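Local coordinates for protein 16S rRNA (guanine(1405)-N(7))-methyltransferase (Klebsiella pneumoniae, PDB 6PI9) that probably methylates the N7 position of guanine 1405 in 16S rRNA with S-adenosyl-L-methionine as methyl donor, thereby conferring resistance to various aminoglycosides, at residues A[8-13]-A[29-34]; A[67-72]-A[150-155]; A[85-90]-A[126-131]; A[167-172]-A[190-195]. All coordinates share one frame; numbering follows the deposited sequence.

Contact 1 (A[8-13]-A[29-34]); sequences AALDAL and RVFMEL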
# COMPACT_ATOMS: atom_id res chain seq x y z
N ALA A 8 -12.47 20.42 15.68
CA ALA A 8 -11.87 21.09 14.53
C ALA A 8 -10.97 20.14 13.76
O ALA A 8 -10.96 20.12 12.52
CB ALA A 8 -11.08 22.31 14.98
N ALA A 9 -10.20 19.32 14.49
CA ALA A 9 -9.36 18.34 13.80
C ALA A 9 -10.22 17.29 13.09
O ALA A 9 -9.95 16.94 11.93
CB ALA A 9 -8.42 17.67 14.80
N LEU A 10 -11.24 16.76 13.76
CA LEU A 10 -12.17 15.85 13.09
C LEU A 10 -12.80 16.52 11.87
O LEU A 10 -12.92 15.91 10.81
CB LEU A 10 -13.24 15.38 14.08
CG LEU A 10 -14.32 14.45 13.52
CD1 LEU A 10 -13.64 13.30 12.79
CD2 LEU A 10 -15.19 13.94 14.63
N ASP A 11 -13.21 17.78 12.02
CA ASP A 11 -13.80 18.50 10.88
C ASP A 11 -12.83 18.58 9.70
O ASP A 11 -13.25 18.48 8.53
CB ASP A 11 -14.22 19.90 11.30
CG ASP A 11 -15.42 19.90 12.20
OD1 ASP A 11 -16.14 18.86 12.22
OD2 ASP A 11 -15.68 20.94 12.86
N ALA A 12 -11.53 18.78 9.96
CA ALA A 12 -10.56 18.79 8.88
C ALA A 12 -10.46 17.45 8.20
O ALA A 12 -10.17 17.39 7.00
CB ALA A 12 -9.15 19.18 9.38
N LEU A 13 -10.70 16.41 8.92
CA LEU A 13 -10.68 15.15 8.32
C LEU A 13 -11.95 14.96 7.51
O LEU A 13 -11.91 14.63 6.38
CB LEU A 13 -10.62 14.18 9.45
CG LEU A 13 -9.76 12.98 9.46
CD1 LEU A 13 -8.41 13.14 8.86
CD2 LEU A 13 -9.70 12.42 10.83
N ARG A 29 -15.12 7.03 13.62
CA ARG A 29 -14.67 5.92 14.48
C ARG A 29 -13.15 5.84 14.55
O ARG A 29 -12.56 5.73 15.64
CB ARG A 29 -15.25 4.58 13.96
CG ARG A 29 -14.78 3.38 14.77
CD ARG A 29 -15.23 2.00 14.19
NE ARG A 29 -14.91 1.79 12.77
CZ ARG A 29 -13.70 1.47 12.29
NH1 ARG A 29 -12.68 1.29 13.12
NH2 ARG A 29 -13.53 1.29 10.98
N VAL A 30 -12.48 5.92 13.39
CA VAL A 30 -11.01 5.85 13.38
C VAL A 30 -10.43 7.01 14.17
O VAL A 30 -9.50 6.85 14.99
CB VAL A 30 -10.52 5.84 11.92
CG1 VAL A 30 -9.02 6.14 11.79
CG2 VAL A 30 -10.83 4.47 11.30
N PHE A 31 -10.97 8.20 13.95
CA PHE A 31 -10.39 9.33 14.67
C PHE A 31 -10.61 9.20 16.18
O PHE A 31 -9.72 9.54 16.98
CB PHE A 31 -10.99 10.63 14.10
CG PHE A 31 -10.52 11.89 14.80
CD1 PHE A 31 -9.28 12.48 14.50
CD2 PHE A 31 -11.29 12.44 15.80
CE1 PHE A 31 -8.86 13.62 15.15
CE2 PHE A 31 -10.87 13.57 16.48
CZ PHE A 31 -9.67 14.17 16.14
N MET A 32 -11.81 8.79 16.60
CA MET A 32 -12.05 8.70 18.04
C MET A 32 -11.23 7.59 18.71
O MET A 32 -10.90 7.68 19.90
CB MET A 32 -13.55 8.48 18.31
CG MET A 32 -14.42 9.64 17.91
SD MET A 32 -13.94 11.24 18.58
CE MET A 32 -14.27 10.99 20.33
N GLU A 33 -10.91 6.52 17.97
CA GLU A 33 -10.01 5.50 18.52
C GLU A 33 -8.61 6.07 18.74
O GLU A 33 -7.92 5.70 19.70
CB GLU A 33 -9.95 4.30 17.58
CG GLU A 33 -11.21 3.49 17.57
CD GLU A 33 -11.20 2.36 16.54
OE1 GLU A 33 -10.14 2.18 15.90
OE2 GLU A 33 -12.25 1.68 16.37
N LEU A 34 -8.19 7.01 17.89
CA LEU A 34 -6.82 7.54 17.99
C LEU A 34 -6.72 8.75 18.89
O LEU A 34 -5.64 9.01 19.49
CB LEU A 34 -6.30 7.90 16.59
CG LEU A 34 -6.15 6.64 15.70
CD1 LEU A 34 -6.01 7.02 14.23
CD2 LEU A 34 -4.95 5.83 16.16
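F31 reaches across from helix 24-34 and lays its ring against L10, with A9 and L13 meeting the same ring on helix 4-14. Its CG stands anti to the backbone N (chi1 177°), which carries the ring out towards the other helix. L10 covers one face of the ring: its CB sits 4.2 Å from the ring centroid in a CH-pi contact, and its nearest ring atom is F31 CE2 at 3.8 Å. L10 CD1 reaches the root side of the same ring, 3.9 Å from F31 CD2. L13 comes in obliquely near the root of the phenyl group, L13 CD2 lying 3.7 Å from F31 CD1. At the far end of the ring the methyl of A9 completes the set, its CB 4.0 Å from F31 CZ. No hydrogen bond links the two segments, so apolar packing alone joins them. The axes of the short segments come no closer than 10.8 Å, at an angle of 145°, a gap the phenyl ring bridges. Helix 41-57 touches A9 and L13 as well, and M2 packs on F31. This is a roughly antiparallel helical hairpin near the N-terminus, with F31 the main side chain between the helices here.

Contact 2 (A[67-72]-A[150-155]); sequences KARALL and VNETAR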
# COMPACT_ATOMS: atom_id res chain seq x y z
N LYS A 67 -12.24 9.01 -13.59
CA LYS A 67 -11.70 8.33 -14.77
C LYS A 67 -12.34 6.97 -14.94
O LYS A 67 -12.77 6.62 -16.05
CB LYS A 67 -10.18 8.21 -14.66
CG LYS A 67 -9.42 9.19 -15.58
CD LYS A 67 -8.14 9.74 -14.94
CE LYS A 67 -7.33 10.51 -15.97
NZ LYS A 67 -8.00 11.79 -16.35
N ALA A 68 -12.44 6.19 -13.86
CA ALA A 68 -13.13 4.90 -13.93
C ALA A 68 -14.58 5.08 -14.35
O ALA A 68 -15.12 4.27 -15.11
CB ALA A 68 -13.05 4.18 -12.58
N ARG A 69 -15.23 6.15 -13.87
CA ARG A 69 -16.62 6.42 -14.24
C ARG A 69 -16.77 6.54 -15.75
O ARG A 69 -17.64 5.91 -16.35
CB ARG A 69 -17.10 7.70 -13.55
CG ARG A 69 -18.55 7.66 -13.06
CD ARG A 69 -18.85 8.87 -12.20
NE ARG A 69 -20.14 8.76 -11.52
CZ ARG A 69 -21.31 9.06 -12.08
NH1 ARG A 69 -21.37 9.47 -13.34
NH2 ARG A 69 -22.43 8.94 -11.37
N ALA A 70 -15.90 7.34 -16.38
CA ALA A 70 -16.01 7.60 -17.81
C ALA A 70 -15.64 6.39 -18.65
O ALA A 70 -16.20 6.19 -19.73
CB ALA A 70 -15.14 8.80 -18.19
N LEU A 71 -14.70 5.57 -18.16
CA LEU A 71 -14.32 4.35 -18.88
C LEU A 71 -15.45 3.33 -18.89
O LEU A 71 -15.76 2.74 -19.94
CB LEU A 71 -13.07 3.75 -18.25
CG LEU A 71 -11.77 4.47 -18.59
CD1 LEU A 71 -10.62 3.82 -17.85
CD2 LEU A 71 -11.57 4.44 -20.10
N LEU A 72 -16.08 3.09 -17.73
CA LEU A 72 -17.16 2.12 -17.66
C LEU A 72 -18.35 2.54 -18.51
O LEU A 72 -19.13 1.68 -18.96
CB LEU A 72 -17.59 1.91 -16.21
CG LEU A 72 -16.55 1.17 -15.34
CD1 LEU A 72 -16.82 1.39 -13.87
CD2 LEU A 72 -16.53 -0.32 -15.66
N VAL A 150 -20.21 0.52 -8.66
CA VAL A 150 -20.78 -0.82 -8.80
C VAL A 150 -22.26 -0.74 -9.13
O VAL A 150 -22.73 -1.38 -10.07
CB VAL A 150 -20.52 -1.62 -7.52
CG1 VAL A 150 -21.37 -2.88 -7.55
CG2 VAL A 150 -19.03 -1.94 -7.47
N ASN A 151 -23.03 0.04 -8.36
CA ASN A 151 -24.47 0.13 -8.59
C ASN A 151 -24.78 0.71 -9.97
O ASN A 151 -25.70 0.24 -10.66
CB ASN A 151 -25.13 0.98 -7.50
CG ASN A 151 -25.28 0.23 -6.21
OD1 ASN A 151 -25.57 -0.95 -6.24
ND2 ASN A 151 -25.07 0.90 -5.06
N GLU A 152 -24.06 1.76 -10.37
CA GLU A 152 -24.30 2.36 -11.67
C GLU A 152 -24.00 1.39 -12.80
O GLU A 152 -24.77 1.26 -13.76
CB GLU A 152 -23.43 3.61 -11.82
CG GLU A 152 -23.85 4.73 -10.89
CD GLU A 152 -23.08 6.01 -11.15
OE1 GLU A 152 -22.85 6.33 -12.36
OE2 GLU A 152 -22.73 6.70 -10.16
N THR A 153 -22.86 0.70 -12.72
CA THR A 153 -22.50 -0.22 -13.79
C THR A 153 -23.50 -1.37 -13.86
O THR A 153 -23.93 -1.76 -14.95
CB THR A 153 -21.08 -0.75 -13.54
OG1 THR A 153 -20.18 0.36 -13.47
CG2 THR A 153 -20.64 -1.74 -14.65
N ALA A 154 -23.88 -1.90 -12.70
CA ALA A 154 -24.81 -3.04 -12.67
C ALA A 154 -26.16 -2.68 -13.26
O ALA A 154 -26.71 -3.44 -14.07
CB ALA A 154 -24.96 -3.54 -11.23
N ARG A 155 -26.75 -1.53 -12.87
CA ARG A 155 -28.04 -1.16 -13.44
C ARG A 155 -27.95 -0.94 -14.95
O ARG A 155 -28.90 -1.27 -15.67
CB ARG A 155 -28.59 0.09 -12.74
CG ARG A 155 -28.94 -0.09 -11.27
CD ARG A 155 -29.74 1.12 -10.80
NE ARG A 155 -29.61 1.37 -9.37
CZ ARG A 155 -28.62 2.08 -8.82
NH1 ARG A 155 -27.63 2.55 -9.57
NH2 ARG A 155 -28.59 2.27 -7.52
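R69 and E152 meet at the outer margin of this helix pair, while L72 and T153 touch deeper in. The guanidinium of R69 and the carboxylate of E152 form a salt bridge, R69 NH2 lying 2.6 Å from E152 OE2. As a hydrogen bond it is weak, because the N-H...O angle is only 115°. The carboxylate comes over the guanidinium face, with E152 OE1 also 2.8 Å from R69 NH2, and not as an in-plane, two-pronged pair; the two flat groups are turned 67° from each other. R69 gets there on a chain extended from CG to NE, and meets the E152 side chain at about a right angle. On the buried side, L72 CD1 rests 3.5 Å from T153 OG1. The hydroxyl's polar partner is the carbonyl oxygen of L149, one turn back in its own helix, to which it is hydrogen-bonded. Its chi1 of -57° sets OG1 beside the backbone N, where it can meet that carbonyl. I127 of helix 125-131 packs on both L72 and T153, and A86 and L83 lie against L72. The contact lays helix 63-75 on helix 144-157, one of the helices flanking the sheet of the Rossmann-like methyltransferase fold.

Contact 3 (A[85-90]-A[126-131]); sequences AALSLH and PILLGS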
# COMPACT_ATOMS: atom_id res chain seq x y z
N ALA A 85 -9.62 -1.37 -18.77
CA ALA A 85 -8.99 -0.10 -18.42
C ALA A 85 -9.56 0.48 -17.13
O ALA A 85 -8.84 1.12 -16.36
CB ALA A 85 -9.13 0.89 -19.57
N ALA A 86 -10.86 0.29 -16.88
CA ALA A 86 -11.45 0.81 -15.66
C ALA A 86 -11.04 -0.02 -14.46
O ALA A 86 -10.58 0.51 -13.44
CB ALA A 86 -12.97 0.85 -15.79
N LEU A 87 -11.21 -1.34 -14.56
CA LEU A 87 -10.89 -2.23 -13.45
C LEU A 87 -9.42 -2.13 -13.06
O LEU A 87 -9.07 -2.45 -11.92
CB LEU A 87 -11.29 -3.66 -13.82
CG LEU A 87 -12.79 -3.90 -13.85
CD1 LEU A 87 -13.15 -5.23 -14.54
CD2 LEU A 87 -13.36 -3.84 -12.43
N SER A 88 -8.56 -1.68 -13.99
CA SER A 88 -7.15 -1.43 -13.73
C SER A 88 -6.93 -0.24 -12.79
O SER A 88 -5.78 -0.02 -12.38
CB SER A 88 -6.39 -1.18 -15.04
OG SER A 88 -7.00 -0.17 -15.83
N LEU A 89 -7.96 0.52 -12.43
CA LEU A 89 -7.80 1.74 -11.65
C LEU A 89 -7.99 1.54 -10.15
O LEU A 89 -7.72 2.47 -9.38
CB LEU A 89 -8.75 2.82 -12.16
CG LEU A 89 -8.16 3.75 -13.22
CD1 LEU A 89 -7.50 3.01 -14.40
CD2 LEU A 89 -9.22 4.70 -13.72
N HIS A 90 -8.42 0.35 -9.71
CA HIS A 90 -8.39 -0.03 -8.31
C HIS A 90 -7.27 -1.05 -8.11
O HIS A 90 -7.24 -2.06 -8.82
CB HIS A 90 -9.73 -0.62 -7.86
CG HIS A 90 -9.83 -0.81 -6.39
ND1 HIS A 90 -9.21 -1.85 -5.73
CD2 HIS A 90 -10.51 -0.11 -5.44
CE1 HIS A 90 -9.47 -1.77 -4.43
NE2 HIS A 90 -10.26 -0.73 -4.23
N PRO A 126 -16.91 -6.49 -7.90
CA PRO A 126 -18.19 -6.97 -8.49
C PRO A 126 -18.36 -6.60 -9.95
O PRO A 126 -19.14 -7.26 -10.67
CB PRO A 126 -19.25 -6.32 -7.59
CG PRO A 126 -18.41 -5.57 -6.45
CD PRO A 126 -17.09 -6.01 -6.49
N ILE A 127 -17.65 -5.58 -10.42
CA ILE A 127 -17.66 -5.30 -11.86
C ILE A 127 -16.85 -6.36 -12.62
O ILE A 127 -17.26 -6.82 -13.68
CB ILE A 127 -17.15 -3.88 -12.11
CG1 ILE A 127 -18.08 -2.87 -11.43
CG2 ILE A 127 -17.02 -3.62 -13.61
CD1 ILE A 127 -17.58 -1.45 -11.49
N LEU A 128 -15.70 -6.76 -12.07
CA LEU A 128 -14.92 -7.85 -12.66
C LEU A 128 -15.73 -9.14 -12.70
O LEU A 128 -15.86 -9.76 -13.77
CB LEU A 128 -13.62 -8.04 -11.87
CG LEU A 128 -12.67 -9.14 -12.33
CD1 LEU A 128 -12.40 -9.00 -13.85
CD2 LEU A 128 -11.38 -9.03 -11.55
N LEU A 129 -16.26 -9.56 -11.55
CA LEU A 129 -17.20 -10.69 -11.49
C LEU A 129 -18.31 -10.59 -12.51
O LEU A 129 -18.60 -11.54 -13.25
CB LEU A 129 -17.82 -10.77 -10.11
CG LEU A 129 -16.88 -11.13 -8.99
CD1 LEU A 129 -17.70 -11.14 -7.67
CD2 LEU A 129 -16.28 -12.46 -9.32
N GLY A 130 -19.02 -9.47 -12.51
CA GLY A 130 -20.18 -9.38 -13.38
C GLY A 130 -19.83 -9.56 -14.84
O GLY A 130 -20.62 -10.14 -15.60
N SER A 131 -18.66 -9.09 -15.25
CA SER A 131 -18.26 -9.27 -16.64
C SER A 131 -18.09 -10.74 -16.99
O SER A 131 -18.23 -11.12 -18.15
CB SER A 131 -16.96 -8.53 -16.91
OG SER A 131 -15.91 -9.10 -16.17
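In the Rossmann-like methyltransferase fold, helix 125-131 follows the first strand of the sheet, 117-120, and L87 of helix 83-87 plugs into its surface at I127 and L128. L87 CD2 sits between I127 and the backbone of L128, 3.8 Å from I127 CB, 3.9 Å from I127 CG2 and 3.8 Å from L128 N. L87 CD1 goes to L128, where it lies 3.7 Å from the CA and 3.9 Å from the side-chain CD1, so it presses on the backbone of the helix as well as on a side chain. Its CG is anti to the carbonyl carbon (chi1 -72°), and chi2 near 167° spreads the fork over the two residues. L128 answers with CG anti to its own backbone N, which brings one of its methyls alongside L87 CD1. The contact is wholly apolar and buried. From L87 to H90 the chain makes a type I beta turn, and H90 ND1 caps the backbone N of S92 at the start of the next helix; H90 also touches the bound S-adenosyl-L-homocysteine. Helix 63-75 packs against A86 on one flank, helix 144-157 reaches I127 through T153, and P126 and L129 lie against D119 of strand 117-120.

Contact 4 (A[167-172]-A[190-195]); sequences DLLSEI and EAQKTG. With SAH (S-adenosyl-L-homocysteine), chain B.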
# COMPACT_ATOMS: atom_id res chain seq x y z
N ASP A 167 -19.40 -0.98 7.18
CA ASP A 167 -18.14 -0.99 7.94
C ASP A 167 -18.09 -2.31 8.71
O ASP A 167 -18.83 -2.48 9.68
CB ASP A 167 -17.99 0.24 8.87
CG ASP A 167 -16.59 0.30 9.53
OD1 ASP A 167 -15.94 -0.76 9.68
OD2 ASP A 167 -16.17 1.39 9.97
N LEU A 168 -17.21 -3.20 8.28
CA LEU A 168 -17.07 -4.55 8.83
C LEU A 168 -16.49 -4.59 10.25
O LEU A 168 -16.40 -5.68 10.85
CB LEU A 168 -16.22 -5.37 7.89
CG LEU A 168 -16.94 -5.66 6.55
CD1 LEU A 168 -15.91 -6.25 5.62
CD2 LEU A 168 -18.10 -6.68 6.69
N LEU A 169 -16.10 -3.45 10.84
CA LEU A 169 -15.76 -3.43 12.24
C LEU A 169 -16.97 -3.20 13.11
O LEU A 169 -16.96 -3.49 14.32
CB LEU A 169 -14.73 -2.31 12.53
CG LEU A 169 -13.24 -2.77 12.56
CD1 LEU A 169 -13.09 -3.66 13.70
CD2 LEU A 169 -12.81 -3.58 11.42
N SER A 170 -18.03 -2.63 12.56
CA SER A 170 -19.18 -2.42 13.40
C SER A 170 -20.39 -3.20 12.93
O SER A 170 -21.43 -3.15 13.60
CB SER A 170 -19.48 -0.92 13.54
OG SER A 170 -19.26 -0.26 12.32
N GLU A 171 -20.27 -3.98 11.85
CA GLU A 171 -21.40 -4.76 11.37
C GLU A 171 -20.91 -6.13 10.92
O GLU A 171 -19.91 -6.21 10.22
CB GLU A 171 -22.08 -4.03 10.19
CG GLU A 171 -23.24 -4.79 9.58
CD GLU A 171 -23.78 -4.20 8.25
OE1 GLU A 171 -23.45 -3.06 7.84
OE2 GLU A 171 -24.59 -4.90 7.64
N ILE A 172 -21.59 -7.19 11.32
CA ILE A 172 -21.38 -8.51 10.73
C ILE A 172 -22.51 -8.72 9.75
O ILE A 172 -23.69 -8.71 10.17
CB ILE A 172 -21.32 -9.60 11.81
CG1 ILE A 172 -19.93 -9.57 12.45
CG2 ILE A 172 -21.61 -10.97 11.22
CD1 ILE A 172 -19.71 -10.67 13.47
N GLU A 190 -7.96 -7.36 10.59
CA GLU A 190 -7.33 -7.75 11.85
C GLU A 190 -6.39 -6.67 12.35
O GLU A 190 -6.19 -6.52 13.57
CB GLU A 190 -6.59 -9.11 11.65
CG GLU A 190 -6.08 -9.76 12.98
CD GLU A 190 -7.18 -10.47 13.80
OE1 GLU A 190 -6.91 -10.91 14.99
OE2 GLU A 190 -8.32 -10.58 13.28
N ALA A 191 -5.84 -5.86 11.43
CA ALA A 191 -5.05 -4.70 11.81
C ALA A 191 -5.89 -3.65 12.50
O ALA A 191 -5.37 -2.82 13.27
CB ALA A 191 -4.37 -4.10 10.58
N GLN A 192 -7.18 -3.62 12.19
CA GLN A 192 -8.07 -2.65 12.82
C GLN A 192 -8.63 -3.14 14.15
O GLN A 192 -8.95 -2.31 15.01
CB GLN A 192 -9.24 -2.29 11.89
CG GLN A 192 -8.83 -1.63 10.56
CD GLN A 192 -9.96 -1.57 9.54
OE1 GLN A 192 -10.98 -0.92 9.74
NE2 GLN A 192 -9.79 -2.29 8.44
N LYS A 193 -8.78 -4.46 14.34
CA LYS A 193 -9.29 -4.99 15.61
C LYS A 193 -8.87 -6.44 15.75
O LYS A 193 -9.24 -7.26 14.91
CB LYS A 193 -10.80 -4.89 15.64
CG LYS A 193 -11.47 -5.56 16.86
CD LYS A 193 -11.86 -4.57 17.90
CE LYS A 193 -12.62 -5.21 19.05
NZ LYS A 193 -11.75 -6.16 19.79
N THR A 194 -8.10 -6.76 16.79
CA THR A 194 -7.69 -8.15 17.04
C THR A 194 -8.90 -9.03 17.28
O THR A 194 -9.81 -8.66 18.02
CB THR A 194 -6.76 -8.21 18.26
OG1 THR A 194 -5.57 -7.48 17.95
CG2 THR A 194 -6.35 -9.70 18.58
N GLY A 195 -8.92 -10.18 16.64
CA GLY A 195 -10.02 -11.11 16.78
C GLY A 195 -11.13 -10.92 15.77
O GLY A 195 -12.04 -11.78 15.71
N SAH B . -11.94 -7.43 -2.04
CA SAH B . -11.55 -6.44 -3.07
CB SAH B . -10.86 -5.24 -2.43
CG SAH B . -9.65 -5.53 -1.50
SD SAH B . -8.77 -3.96 -1.06
C SAH B . -10.61 -7.08 -4.12
O SAH B . -9.96 -8.08 -3.75
OXT SAH B . -10.48 -6.60 -5.26
C5' SAH B . -9.41 -3.78 0.66
C4' SAH B . -10.83 -3.15 0.73
O4' SAH B . -11.34 -3.24 2.09
C3' SAH B . -11.00 -1.67 0.29
O3' SAH B . -11.99 -1.56 -0.75
C2' SAH B . -11.48 -0.93 1.53
O2' SAH B . -12.44 0.06 1.16
C1' SAH B . -12.16 -2.08 2.29
N9 SAH B . -12.19 -1.92 3.73
C8 SAH B . -11.13 -1.66 4.56
N7 SAH B . -11.58 -1.71 5.85
C5 SAH B . -12.93 -1.93 5.81
C6 SAH B . -13.91 -2.03 6.78
N6 SAH B . -13.66 -1.83 8.06
N1 SAH B . -15.19 -2.36 6.38
C2 SAH B . -15.51 -2.49 5.07
N3 SAH B . -14.56 -2.38 4.09
C4 SAH B . -13.29 -2.11 4.50
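L169 meets Q192 and K193 beside the adenine of S-adenosyl-L-homocysteine, and Q192 is the side chain to follow. Its CB lies 3.8 Å from L169 CD2. With CG anti to the carbonyl carbon (chi1 -61°) and the chain extended beyond it, the amide is carried out to the ligand. On the way Q192 CD passes 4.0 Å from L169 CD2, the methyl lying against a face of the amide. Q192 OE1 comes 3.6 Å from L169 CD2 and accepts a hydrogen bond from SAH N6 (3.3 Å), while Q192 NE2 donates to SAH N7 (3.2 Å). The amide thus grips two neighbouring polar positions of the base, and Q192 NE2 is also hydrogen-bonded to V188 O, one turn back, which helps fix the amide's rotation. On the other side of the amino group, L168 N donates to SAH N1 (2.9 Å, 169°), so N7, N6 and N1 are read in turn. D167 OD1 takes the other N6 bond (SAH N6 to D167 OD1 3.0 Å) and also accepts from L169 N, closing an Asx turn that sets the carboxylate and the L168 backbone together. The other methyl, L169 CD1, is squeezed against K193 CB at 3.2 Å, tighter than normal packing, while the lysine chain leads away. Outside the segments, R29 of helix 24-34 pairs with D167 OD2. The loop after strand 162-165 thus faces the end of helix 186-192; R196 of helix 196-203 packs on L169, helix 41-57 lies against Q192, and a second subunit touches A191 and T194.

How the contacts relate
Contacts 1 and 3 are buried and purely apolar, one built round a phenyl ring and the other round a forked leucine. Contacts 2 and 4 are only partly buried, and polar groups matter in both: a salt bridge at the rim of contact 2, a ligand-binding amide and carboxylate in contact 4. Contacts 2 and 3 lie about 9 Å apart between centres and touch through L72 and A86, with contact 3 nested in the loop that contact 2 closes. Contact 4 lies across the chain's centre from both. It touches contact 1 instead, through a salt bridge that ties helix 24-34 to the adenine site.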